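Local coordinates for hypothetical protein (Streptococcus pneumoniae, PDB 2HIY) that is of unknown function, a conserved bacterial protein of the DUF1697 family built around two four-stranded antiparallel sheets, at residues A8-G13 with S45-F50. Numbering follows the deposited sequence.
Sequences ALLVRG and SGNIFF
The two central strands of the first four-stranded antiparallel sheet, 5-10 and 47-52, pair here, with 39-41 and 78-81 outermost within the chain. L9 and I48 form the hydrogen-bonded pair: L9 N gives an almost straight bond to I48 O (2.7 Å, 177° at the hydrogen), and I48 N returns one to L9 O (2.9 Å). Beyond the L10-N47 pair a single bond follows, V11 N to a lone pair of G46 O at 3.0 Å. R169 also donates to G46 O, and to V11 O and N47 OD1, tying this end of the pairing to strand 166-170 of the other sheet.

A8, L10, N47 and F49 share one face, where A8, L10 and F49 touch helix 171-182. The F49 ring leans toward strand 5-10, its CE1 3.6 Å from A8 CB. L10 crosses N47 obliquely, L10 CD2 lying 3.5 Å from N47 OD1, while N47 ND2 bonds S45 OG (2.8 Å). On the other face L9 and I48 lie side by side, while L9 CB sits at the edge of the F50 ring; L9 and F50 also touch helix 56-70. G46, at positive phi (104°), presents its bare CA to V11 CG2, 3.6 Å away.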
ATOM      1  N   ALA D   8     -11.433  25.982  18.026  1.00 13.23           N
ATOM      2  CA  ALA D   8     -10.932  24.785  17.369  1.00 13.75           C
ATOM      3  C   ALA D   8     -10.012  25.251  16.252  1.00 13.51           C
ATOM      4  O   ALA D   8     -10.366  26.121  15.442  1.00 14.01           O
ATOM      5  CB  ALA D   8     -12.089  23.941  16.771  1.00 14.18           C
ATOM      6  N   LEU D   9      -8.836  24.652  16.229  1.00 12.71           N
ATOM      7  CA  LEU D   9      -7.817  24.875  15.224  1.00 12.83           C
ATOM      8  C   LEU D   9      -7.641  23.565  14.469  1.00 12.88           C
ATOM      9  O   LEU D   9      -7.208  22.571  15.055  1.00 13.42           O
ATOM     10  CB  LEU D   9      -6.518  25.237  15.954  1.00 13.75           C
ATOM     11  CG  LEU D   9      -5.248  25.363  15.104  1.00 13.21           C
ATOM     12  CD1 LEU D   9      -5.381  26.423  14.002  1.00 14.94           C
ATOM     13  CD2 LEU D   9      -4.059  25.701  16.053  1.00 14.20           C
ATOM     14  N   LEU D  10      -8.007  23.559  13.192  1.00 12.97           N
ATOM     15  CA  LEU D  10      -7.996  22.335  12.382  1.00 13.68           C
ATOM     16  C   LEU D  10      -7.003  22.498  11.264  1.00 13.68           C
ATOM     17  O   LEU D  10      -6.990  23.531  10.593  1.00 14.50           O
ATOM     18  CB  LEU D  10      -9.395  22.064  11.794  1.00 13.75           C
ATOM     19  CG  LEU D  10     -10.553  22.181  12.785  1.00 14.24           C
ATOM     20  CD1 LEU D  10     -11.833  21.924  11.968  1.00 15.06           C
ATOM     21  CD2 LEU D  10     -10.430  21.224  13.954  1.00 14.86           C
ATOM     22  N   VAL D  11      -6.167  21.495  11.060  1.00 14.16           N
ATOM     23  CA  VAL D  11      -5.186  21.568   9.984  1.00 15.35           C
ATOM     24  C   VAL D  11      -5.310  20.334   9.095  1.00 16.63           C
ATOM     25  O   VAL D  11      -5.759  19.287   9.518  1.00 17.87           O
ATOM     26  CB  VAL D  11      -3.751  21.757  10.517  1.00 16.48           C
ATOM     27  CG1 VAL D  11      -3.620  23.057  11.335  1.00 16.92           C
ATOM     28  CG2 VAL D  11      -3.334  20.587  11.358  1.00 17.40           C
ATOM     29  N   ARG D  12      -4.938  20.491   7.834  1.00 18.55           N
ATOM     30  CA  ARG D  12      -4.965  19.371   6.905  1.00 18.91           C
ATOM     31  C   ARG D  12      -3.558  18.894   6.607  1.00 19.51           C
ATOM     32  O   ARG D  12      -2.577  19.647   6.770  1.00 18.99           O
ATOM     33  CB  ARG D  12      -5.616  19.814   5.586  1.00 19.69           C
ATOM     34  CG  ARG D  12      -4.795  20.866   4.855  1.00 21.96           C
ATOM     35  CD  ARG D  12      -4.735  20.761   3.320  1.00 27.37           C
ATOM     36  NE  ARG D  12      -5.003  19.445   2.761  1.00 25.46           N
ATOM     37  CZ  ARG D  12      -4.097  18.631   2.210  1.00 26.49           C
ATOM     38  NH1 ARG D  12      -4.501  17.467   1.718  1.00 30.19           N
ATOM     39  NH2 ARG D  12      -2.824  18.966   2.137  1.00 28.09           N
ATOM     40  N   GLY D  13      -3.471  17.655   6.156  1.00 19.76           N
ATOM     41  CA  GLY D  13      -2.269  17.130   5.560  1.00 19.58           C
ATOM     42  C   GLY D  13      -1.184  16.646   6.496  1.00 20.10           C
ATOM     43  O   GLY D  13      -0.094  16.330   6.033  1.00 20.72           O
ATOM     44  N   SER D  45      -4.918  13.852  13.555  1.00 20.41           N
ATOM     45  CA  SER D  45      -5.060  14.447  12.231  1.00 20.47           C
ATOM     46  C   SER D  45      -4.989  15.957  12.234  1.00 19.95           C
ATOM     47  O   SER D  45      -5.038  16.583  11.176  1.00 21.38           O
ATOM     48  CB  SER D  45      -6.386  14.046  11.580  1.00 21.26           C
ATOM     49  OG  SER D  45      -7.501  14.493  12.348  1.00 23.37           O
ATOM     50  N   GLY D  46      -4.871  16.556  13.411  1.00 17.71           N
ATOM     51  CA  GLY D  46      -4.742  18.003  13.501  1.00 17.80           C
ATOM     52  C   GLY D  46      -6.025  18.676  13.947  1.00 16.61           C
ATOM     53  O   GLY D  46      -6.608  19.480  13.207  1.00 15.62           O
ATOM     54  N   ASN D  47      -6.438  18.392  15.187  1.00 15.91           N
ATOM     55  CA  ASN D  47      -7.647  18.950  15.781  1.00 15.35           C
ATOM     56  C   ASN D  47      -7.227  19.440  17.144  1.00 15.33           C
ATOM     57  O   ASN D  47      -7.033  18.618  18.068  1.00 15.69           O
ATOM     58  CB  ASN D  47      -8.731  17.869  15.930  1.00 15.81           C
ATOM     59  CG  ASN D  47      -9.024  17.181  14.629  1.00 15.05           C
ATOM     60  OD1 ASN D  47      -9.569  17.804  13.715  1.00 16.77           O
ATOM     61  ND2 ASN D  47      -8.629  15.921  14.505  1.00 19.00           N
ATOM     62  N   ILE D  48      -7.033  20.749  17.252  1.00 15.10           N
ATOM     63  CA  ILE D  48      -6.528  21.396  18.458  1.00 15.61           C
ATOM     64  C   ILE D  48      -7.585  22.316  19.016  1.00 15.04           C
ATOM     65  O   ILE D  48      -8.316  22.968  18.253  1.00 15.29           O
ATOM     66  CB  ILE D  48      -5.235  22.228  18.134  1.00 15.87           C
ATOM     67  CG1 ILE D  48      -4.083  21.276  17.851  1.00 19.96           C
ATOM     68  CG2 ILE D  48      -4.852  23.170  19.295  1.00 18.65           C
ATOM     69  CD1 ILE D  48      -3.388  20.746  19.142  1.00 23.74           C
ATOM     70  N   PHE D  49      -7.681  22.384  20.343  1.00 14.02           N
ATOM     71  CA  PHE D  49      -8.615  23.251  21.001  1.00 14.31           C
ATOM     72  C   PHE D  49      -7.870  24.068  22.030  1.00 14.13           C
ATOM     73  O   PHE D  49      -6.968  23.552  22.710  1.00 14.98           O
ATOM     74  CB  PHE D  49      -9.741  22.422  21.657  1.00 13.88           C
ATOM     75  CG  PHE D  49     -10.382  21.492  20.692  1.00 14.46           C
ATOM     76  CD1 PHE D  49     -11.480  21.903  19.918  1.00 15.21           C
ATOM     77  CD2 PHE D  49      -9.788  20.267  20.420  1.00 15.81           C
ATOM     78  CE1 PHE D  49     -12.018  21.048  18.942  1.00 16.03           C
ATOM     79  CE2 PHE D  49     -10.303  19.408  19.443  1.00 15.18           C
ATOM     80  CZ  PHE D  49     -11.430  19.819  18.689  1.00 16.42           C
ATOM     81  N   PHE D  50      -8.231  25.335  22.121  1.00 14.14           N
ATOM     82  CA  PHE D  50      -7.562  26.206  23.083  1.00 14.29           C
ATOM     83  C   PHE D  50      -8.489  27.344  23.467  1.00 15.03           C
ATOM     84  O   PHE D  50      -9.488  27.593  22.781  1.00 15.91           O
ATOM     85  CB  PHE D  50      -6.234  26.739  22.516  1.00 13.80           C
ATOM     86  CG  PHE D  50      -6.396  27.690  21.366  1.00 12.57           C
ATOM     87  CD1 PHE D  50      -6.553  29.069  21.571  1.00 12.42           C
ATOM     88  CD2 PHE D  50      -6.349  27.212  20.056  1.00 14.76           C
ATOM     89  CE1 PHE D  50      -6.712  29.959  20.497  1.00 14.04           C
ATOM     90  CE2 PHE D  50      -6.504  28.092  18.988  1.00 14.12           C
ATOM     91  CZ  PHE D  50      -6.667  29.472  19.200  1.00 13.73           C
TER